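Local coordinates for universal stress protein A-like protein (Arabidopsis thaliana, PDB 2GM3) that binds adenosine monophosphate and belongs to the universal stress protein family, its cellular role being unsettled, at residues 5-17 with 116-130. Residues are numbered along the deposited sequence; the frame is centred on the assembly and turned at random.
Sequences PTKVMVAVNASTI and ICQEVKRVRPDFLVV. With AMP (adenosine monophosphate), chain G.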
loop_
_atom_site.group_PDB
_atom_site.type_symbol
_atom_site.label_atom_id
_atom_site.label_comp_id
_atom_site.label_asym_id
_atom_site.label_seq_id
_atom_site.Cartn_x
_atom_site.Cartn_y
_atom_site.Cartn_z
ATOM N N PRO A 5 -10.606 14.398 2.975
ATOM C CA PRO A 5 -10.148 13.828 1.708
ATOM C C PRO A 5 -8.804 13.174 1.907
ATOM O O PRO A 5 -7.903 13.768 2.517
ATOM C CB PRO A 5 -10.048 15.041 0.751
ATOM C CG PRO A 5 -10.068 16.224 1.601
ATOM C CD PRO A 5 -10.794 15.855 2.875
ATOM N N THR A 6 -8.684 11.941 1.422
ATOM C CA THR A 6 -7.518 11.139 1.689
ATOM C C THR A 6 -6.392 11.593 0.791
ATOM O O THR A 6 -6.549 11.659 -0.437
ATOM C CB THR A 6 -7.842 9.672 1.511
ATOM O OG1 THR A 6 -8.678 9.264 2.595
ATOM C CG2 THR A 6 -6.587 8.840 1.516
ATOM N N LYS A 7 -5.258 11.931 1.399
ATOM C CA LYS A 7 -4.090 12.365 0.608
ATOM C C LYS A 7 -3.274 11.164 0.207
ATOM O O LYS A 7 -2.702 10.470 1.033
ATOM C CB LYS A 7 -3.206 13.390 1.344
ATOM C CG LYS A 7 -3.934 14.661 1.850
ATOM C CD LYS A 7 -3.058 15.381 2.875
ATOM C CE LYS A 7 -3.883 15.917 4.060
ATOM N NZ LYS A 7 -3.135 15.808 5.372
ATOM N N VAL A 8 -3.227 10.927 -1.086
ATOM C CA VAL A 8 -2.506 9.824 -1.640
ATOM C C VAL A 8 -1.242 10.355 -2.320
ATOM O O VAL A 8 -1.327 10.991 -3.380
ATOM C CB VAL A 8 -3.379 9.129 -2.681
ATOM C CG1 VAL A 8 -2.708 7.841 -3.181
ATOM C CG2 VAL A 8 -4.751 8.850 -2.106
HETATM N N MSE A 9 -0.076 10.070 -1.727
HETATM C CA MSE A 9 1.199 10.427 -2.367
HETATM C C MSE A 9 1.598 9.347 -3.356
HETATM O O MSE A 9 1.601 8.172 -3.000
HETATM C CB MSE A 9 2.303 10.598 -1.340
HETATM C CG MSE A 9 3.563 11.196 -1.991
HETATM SE SE MSE A 9 4.840 11.823 -0.706
HETATM C CE MSE A 9 6.156 10.694 -1.167
ATOM N N VAL A 10 1.906 9.739 -4.586
ATOM C CA VAL A 10 2.224 8.775 -5.653
ATOM C C VAL A 10 3.592 9.128 -6.180
ATOM O O VAL A 10 3.785 10.217 -6.675
ATOM C CB VAL A 10 1.210 8.822 -6.794
ATOM C CG1 VAL A 10 1.587 7.830 -7.863
ATOM C CG2 VAL A 10 -0.210 8.523 -6.294
ATOM N N ALA A 11 4.542 8.214 -6.037
ATOM C CA ALA A 11 5.908 8.450 -6.398
ATOM C C ALA A 11 6.045 8.053 -7.865
ATOM O O ALA A 11 5.840 6.886 -8.220
ATOM C CB ALA A 11 6.808 7.607 -5.512
ATOM N N VAL A 12 6.390 9.015 -8.720
ATOM C CA VAL A 12 6.425 8.782 -10.168
ATOM C C VAL A 12 7.815 9.034 -10.725
ATOM O O VAL A 12 8.533 9.959 -10.299
ATOM C CB VAL A 12 5.365 9.623 -10.933
ATOM C CG1 VAL A 12 3.928 9.335 -10.410
ATOM C CG2 VAL A 12 5.642 11.093 -10.849
ATOM N N ASN A 13 8.214 8.178 -11.657
ATOM C CA ASN A 13 9.502 8.325 -12.306
ATOM C C ASN A 13 9.407 8.021 -13.805
ATOM O O ASN A 13 8.366 7.543 -14.296
ATOM C CB ASN A 13 10.525 7.430 -11.633
ATOM C CG ASN A 13 10.192 5.969 -11.780
ATOM O OD1 ASN A 13 9.030 5.539 -11.614
ATOM N ND2 ASN A 13 11.204 5.185 -12.084
ATOM N N ALA A 14 10.498 8.319 -14.509
ATOM C CA ALA A 14 10.559 8.197 -15.950
ATOM C C ALA A 14 10.931 6.776 -16.351
ATOM O O ALA A 14 11.619 6.106 -15.623
ATOM C CB ALA A 14 11.569 9.214 -16.519
ATOM N N SER A 15 10.485 6.328 -17.514
ATOM C CA SER A 15 10.879 5.028 -18.014
ATOM C C SER A 15 12.283 5.096 -18.572
ATOM O O SER A 15 12.689 6.137 -19.092
ATOM C CB SER A 15 9.940 4.562 -19.107
ATOM O OG SER A 15 10.600 3.607 -19.904
ATOM N N THR A 16 13.022 3.992 -18.474
ATOM C CA THR A 16 14.351 3.920 -19.098
ATOM C C THR A 16 14.339 3.139 -20.419
ATOM O O THR A 16 15.329 3.158 -21.142
ATOM C CB THR A 16 15.454 3.372 -18.152
ATOM O OG1 THR A 16 15.157 2.020 -17.809
ATOM C CG2 THR A 16 15.541 4.202 -16.868
ATOM N N ILE A 17 13.233 2.457 -20.725
ATOM C CA ILE A 17 13.109 1.722 -21.975
ATOM C C ILE A 17 12.151 2.424 -22.917
ATOM O O ILE A 17 12.405 2.514 -24.125
ATOM C CB ILE A 17 12.621 0.275 -21.777
ATOM C CG1 ILE A 17 11.666 0.174 -20.570
ATOM C CG2 ILE A 17 13.839 -0.708 -21.710
ATOM C CD1 ILE A 17 10.393 -0.580 -20.868
ATOM N N ILE A 116 11.722 10.441 -1.037
ATOM C CA ILE A 116 10.328 9.998 -0.890
ATOM C C ILE A 116 9.972 9.914 0.584
ATOM O O ILE A 116 8.930 10.439 0.992
ATOM C CB ILE A 116 10.065 8.616 -1.525
ATOM C CG1 ILE A 116 10.263 8.680 -3.037
ATOM C CG2 ILE A 116 8.655 8.097 -1.143
ATOM C CD1 ILE A 116 10.160 7.330 -3.695
ATOM N N CYS A 117 10.848 9.292 1.378
ATOM C CA CYS A 117 10.643 9.189 2.810
ATOM C C CYS A 117 10.689 10.527 3.525
ATOM O O CYS A 117 9.926 10.752 4.464
ATOM C CB CYS A 117 11.633 8.196 3.448
ATOM S SG CYS A 117 11.231 6.494 3.003
ATOM N N GLN A 118 11.586 11.414 3.112
ATOM C CA GLN A 118 11.635 12.748 3.719
ATOM C C GLN A 118 10.340 13.489 3.393
ATOM O O GLN A 118 9.770 14.179 4.232
ATOM C CB GLN A 118 12.814 13.560 3.207
ATOM C CG GLN A 118 14.185 13.098 3.685
ATOM C CD GLN A 118 15.291 13.923 3.010
ATOM O OE1 GLN A 118 15.462 13.873 1.789
ATOM N NE2 GLN A 118 16.014 14.714 3.800
ATOM N N GLU A 119 9.847 13.287 2.182
ATOM C CA GLU A 119 8.650 13.976 1.735
ATOM C C GLU A 119 7.409 13.460 2.449
ATOM O O GLU A 119 6.534 14.256 2.850
ATOM C CB GLU A 119 8.535 13.930 0.218
ATOM C CG GLU A 119 9.583 14.821 -0.470
ATOM C CD GLU A 119 9.220 16.300 -0.391
ATOM O OE1 GLU A 119 9.824 17.040 0.438
ATOM O OE2 GLU A 119 8.299 16.723 -1.125
ATOM N N VAL A 120 7.370 12.150 2.687
ATOM C CA VAL A 120 6.305 11.571 3.509
ATOM C C VAL A 120 6.212 12.239 4.858
ATOM O O VAL A 120 5.122 12.625 5.272
ATOM C CB VAL A 120 6.439 10.036 3.646
ATOM C CG1 VAL A 120 5.538 9.519 4.770
ATOM C CG2 VAL A 120 6.138 9.360 2.291
ATOM N N LYS A 121 7.336 12.398 5.543
ATOM C CA LYS A 121 7.264 13.050 6.839
ATOM C C LYS A 121 7.050 14.567 6.832
ATOM O O LYS A 121 6.632 15.128 7.837
ATOM C CB LYS A 121 8.348 12.591 7.836
ATOM C CG LYS A 121 9.773 12.429 7.323
ATOM C CD LYS A 121 10.406 11.179 8.001
ATOM C CE LYS A 121 11.871 11.390 8.348
ATOM N NZ LYS A 121 11.998 12.398 9.453
ATOM N N ARG A 122 7.254 15.210 5.679
ATOM C CA ARG A 122 7.065 16.662 5.536
ATOM C C ARG A 122 5.605 16.933 5.178
ATOM O O ARG A 122 4.955 17.772 5.782
ATOM C CB ARG A 122 7.989 17.193 4.421
ATOM C CG ARG A 122 8.214 18.714 4.323
ATOM C CD ARG A 122 8.628 19.137 2.893
ATOM N NE ARG A 122 7.444 19.644 2.232
ATOM C CZ ARG A 122 7.097 19.472 0.970
ATOM N NH1 ARG A 122 7.837 18.808 0.111
ATOM N NH2 ARG A 122 5.964 19.988 0.568
ATOM N N VAL A 123 5.099 16.192 4.200
ATOM C CA VAL A 123 3.799 16.446 3.602
ATOM C C VAL A 123 2.724 15.734 4.387
ATOM O O VAL A 123 1.586 16.187 4.452
ATOM C CB VAL A 123 3.805 15.957 2.142
ATOM C CG1 VAL A 123 2.404 15.916 1.546
ATOM C CG2 VAL A 123 4.715 16.840 1.306
ATOM N N ARG A 124 3.105 14.620 4.996
ATOM C CA ARG A 124 2.201 13.784 5.768
ATOM C C ARG A 124 0.969 13.350 5.010
ATOM O O ARG A 124 -0.132 13.663 5.401
ATOM C CB ARG A 124 1.891 14.420 7.142
ATOM C CG ARG A 124 2.824 13.843 8.207
ATOM C CD ARG A 124 3.048 14.723 9.384
ATOM N NE ARG A 124 2.818 16.124 9.022
ATOM C CZ ARG A 124 2.676 17.113 9.898
ATOM N NH1 ARG A 124 2.753 16.902 11.208
ATOM N NH2 ARG A 124 2.447 18.321 9.450
ATOM N N PRO A 125 1.167 12.591 3.924
ATOM C CA PRO A 125 0.038 12.036 3.162
ATOM C C PRO A 125 -0.557 10.869 3.951
ATOM O O PRO A 125 0.084 10.335 4.857
ATOM C CB PRO A 125 0.691 11.552 1.871
ATOM C CG PRO A 125 2.093 11.208 2.295
ATOM C CD PRO A 125 2.469 12.156 3.385
ATOM N N ASP A 126 -1.790 10.500 3.652
ATOM C CA ASP A 126 -2.390 9.442 4.395
ATOM C C ASP A 126 -1.714 8.132 3.999
ATOM O O ASP A 126 -1.483 7.287 4.851
ATOM C CB ASP A 126 -3.877 9.416 4.155
ATOM C CG ASP A 126 -4.565 10.649 4.698
ATOM O OD1 ASP A 126 -4.561 10.869 5.926
ATOM O OD2 ASP A 126 -5.113 11.414 3.887
ATOM N N PHE A 127 -1.398 7.982 2.713
ATOM C CA PHE A 127 -0.561 6.911 2.268
ATOM C C PHE A 127 0.298 7.207 1.058
ATOM O O PHE A 127 0.059 8.174 0.334
ATOM C CB PHE A 127 -1.338 5.603 2.103
ATOM C CG PHE A 127 -2.340 5.570 0.976
ATOM C CD1 PHE A 127 -2.095 4.795 -0.142
ATOM C CD2 PHE A 127 -3.570 6.220 1.085
ATOM C CE1 PHE A 127 -3.045 4.702 -1.178
ATOM C CE2 PHE A 127 -4.503 6.145 0.082
ATOM C CZ PHE A 127 -4.250 5.383 -1.058
ATOM N N LEU A 128 1.278 6.330 0.839
ATOM C CA LEU A 128 2.219 6.411 -0.275
ATOM C C LEU A 128 1.960 5.265 -1.246
ATOM O O LEU A 128 1.889 4.101 -0.840
ATOM C CB LEU A 128 3.648 6.298 0.298
ATOM C CG LEU A 128 4.847 6.165 -0.630
ATOM C CD1 LEU A 128 4.878 7.349 -1.616
ATOM C CD2 LEU A 128 6.124 6.079 0.127
ATOM N N VAL A 129 1.803 5.590 -2.515
ATOM C CA VAL A 129 1.744 4.586 -3.565
ATOM C C VAL A 129 3.063 4.585 -4.357
ATOM O O VAL A 129 3.514 5.632 -4.838
ATOM C CB VAL A 129 0.594 4.859 -4.538
ATOM C CG1 VAL A 129 0.568 3.818 -5.621
ATOM C CG2 VAL A 129 -0.755 4.910 -3.825
ATOM N N VAL A 130 3.677 3.415 -4.465
ATOM C CA VAL A 130 4.833 3.233 -5.290
ATOM C C VAL A 130 4.544 2.042 -6.154
ATOM O O VAL A 130 3.880 1.086 -5.718
ATOM C CB VAL A 130 6.156 2.981 -4.450
ATOM C CG1 VAL A 130 6.557 4.256 -3.688
ATOM C CG2 VAL A 130 5.979 1.828 -3.467
HETATM P P AMP G . 11.409 -0.326 -7.479
HETATM O O1P AMP G . 12.591 0.447 -7.647
HETATM O O2P AMP G . 11.061 -1.184 -8.638
HETATM O O3P AMP G . 11.245 -1.043 -6.227
HETATM O "O5'" AMP G . 10.169 0.672 -7.421
HETATM C "C5'" AMP G . 9.841 1.455 -8.548
HETATM C "C4'" AMP G . 8.971 2.568 -8.028
HETATM O "O4'" AMP G . 9.722 3.489 -7.166
HETATM C "C3'" AMP G . 8.410 3.428 -9.125
HETATM O "O3'" AMP G . 7.219 2.767 -9.643
HETATM C "C2'" AMP G . 8.048 4.686 -8.351
HETATM O "O2'" AMP G . 6.773 4.496 -7.738
HETATM C "C1'" AMP G . 9.143 4.779 -7.295
HETATM N N9 AMP G . 10.262 5.569 -7.847
HETATM C C8 AMP G . 11.394 5.116 -8.434
HETATM N N7 AMP G . 12.150 6.166 -8.800
HETATM C C5 AMP G . 11.521 7.281 -8.411
HETATM C C6 AMP G . 11.794 8.650 -8.481
HETATM N N6 AMP G . 12.891 9.135 -9.035
HETATM N N1 AMP G . 10.904 9.500 -7.983
HETATM C C2 AMP G . 9.776 9.108 -7.427
HETATM N N3 AMP G . 9.471 7.822 -7.327
HETATM C C4 AMP G . 10.323 6.895 -7.807
#
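Met-9 pairs with Leu-128 and Val-10 with Val-129 where strand 6-11 runs parallel to strand 127-130. Met-9 N donates to Phe-127 O (2.8 Å), and Met-9 O accepts from Val-129 N; Ala-11 N then reaches Val-129 O. At the start of the pair Lys-7 O accepts two N-H groups, from Asp-126 and Phe-127.

The carboxylate of Asp-126 turns back onto the same residue: OD2 receives Lys-7 N through its anti lone pair, at 2.5 Å, with an N-H...O angle of 164°. With CG anti to its own carbonyl carbon (chi1 -66°), OD2 is carried to that N-H. Without the carboxylate, as with an alanine here, the Lys-7 amide would probably lose this acceptor and the strand pair its firm beginning.

Apolar contacts lie on both faces of the strand pair. On one, Val-8 CG1 sits over the Phe-127 ring, 4.0 Å from its centroid in a CH-pi contact, and meets Val-129 CG2, while Thr-6 CG2 comes in at the ring edge. On the other, the selenomethionine Met-9 runs out from its strand, CG anti to the backbone N (chi1 -171°), toward helix 116-123. Its CE lodges among Ile-116 CG2 (3.6 Å), Val-120 CG2 and Leu-128 CD1, and its CB rests on Pro-125 CG.

Ala-11 O accepts the AMP ribose O2' at 2.6 Å, and Ile-116 CD1 lies by adenine N3 (3.7 Å).

Strand 6-11 is central in the five-stranded parallel sheet of this Rossmann-like fold, between strands 46-54 and 127-132. The beta-alpha-beta crossover 102-109, 112-123, 127-132 passes over strands 46-54 and 6-11, segment 116-123 covering the Met-9 face nearly antiparallel to strand 6-11; on the other face, Trp-33 of the second subunit meets the Phe-127 ring almost perpendicularly.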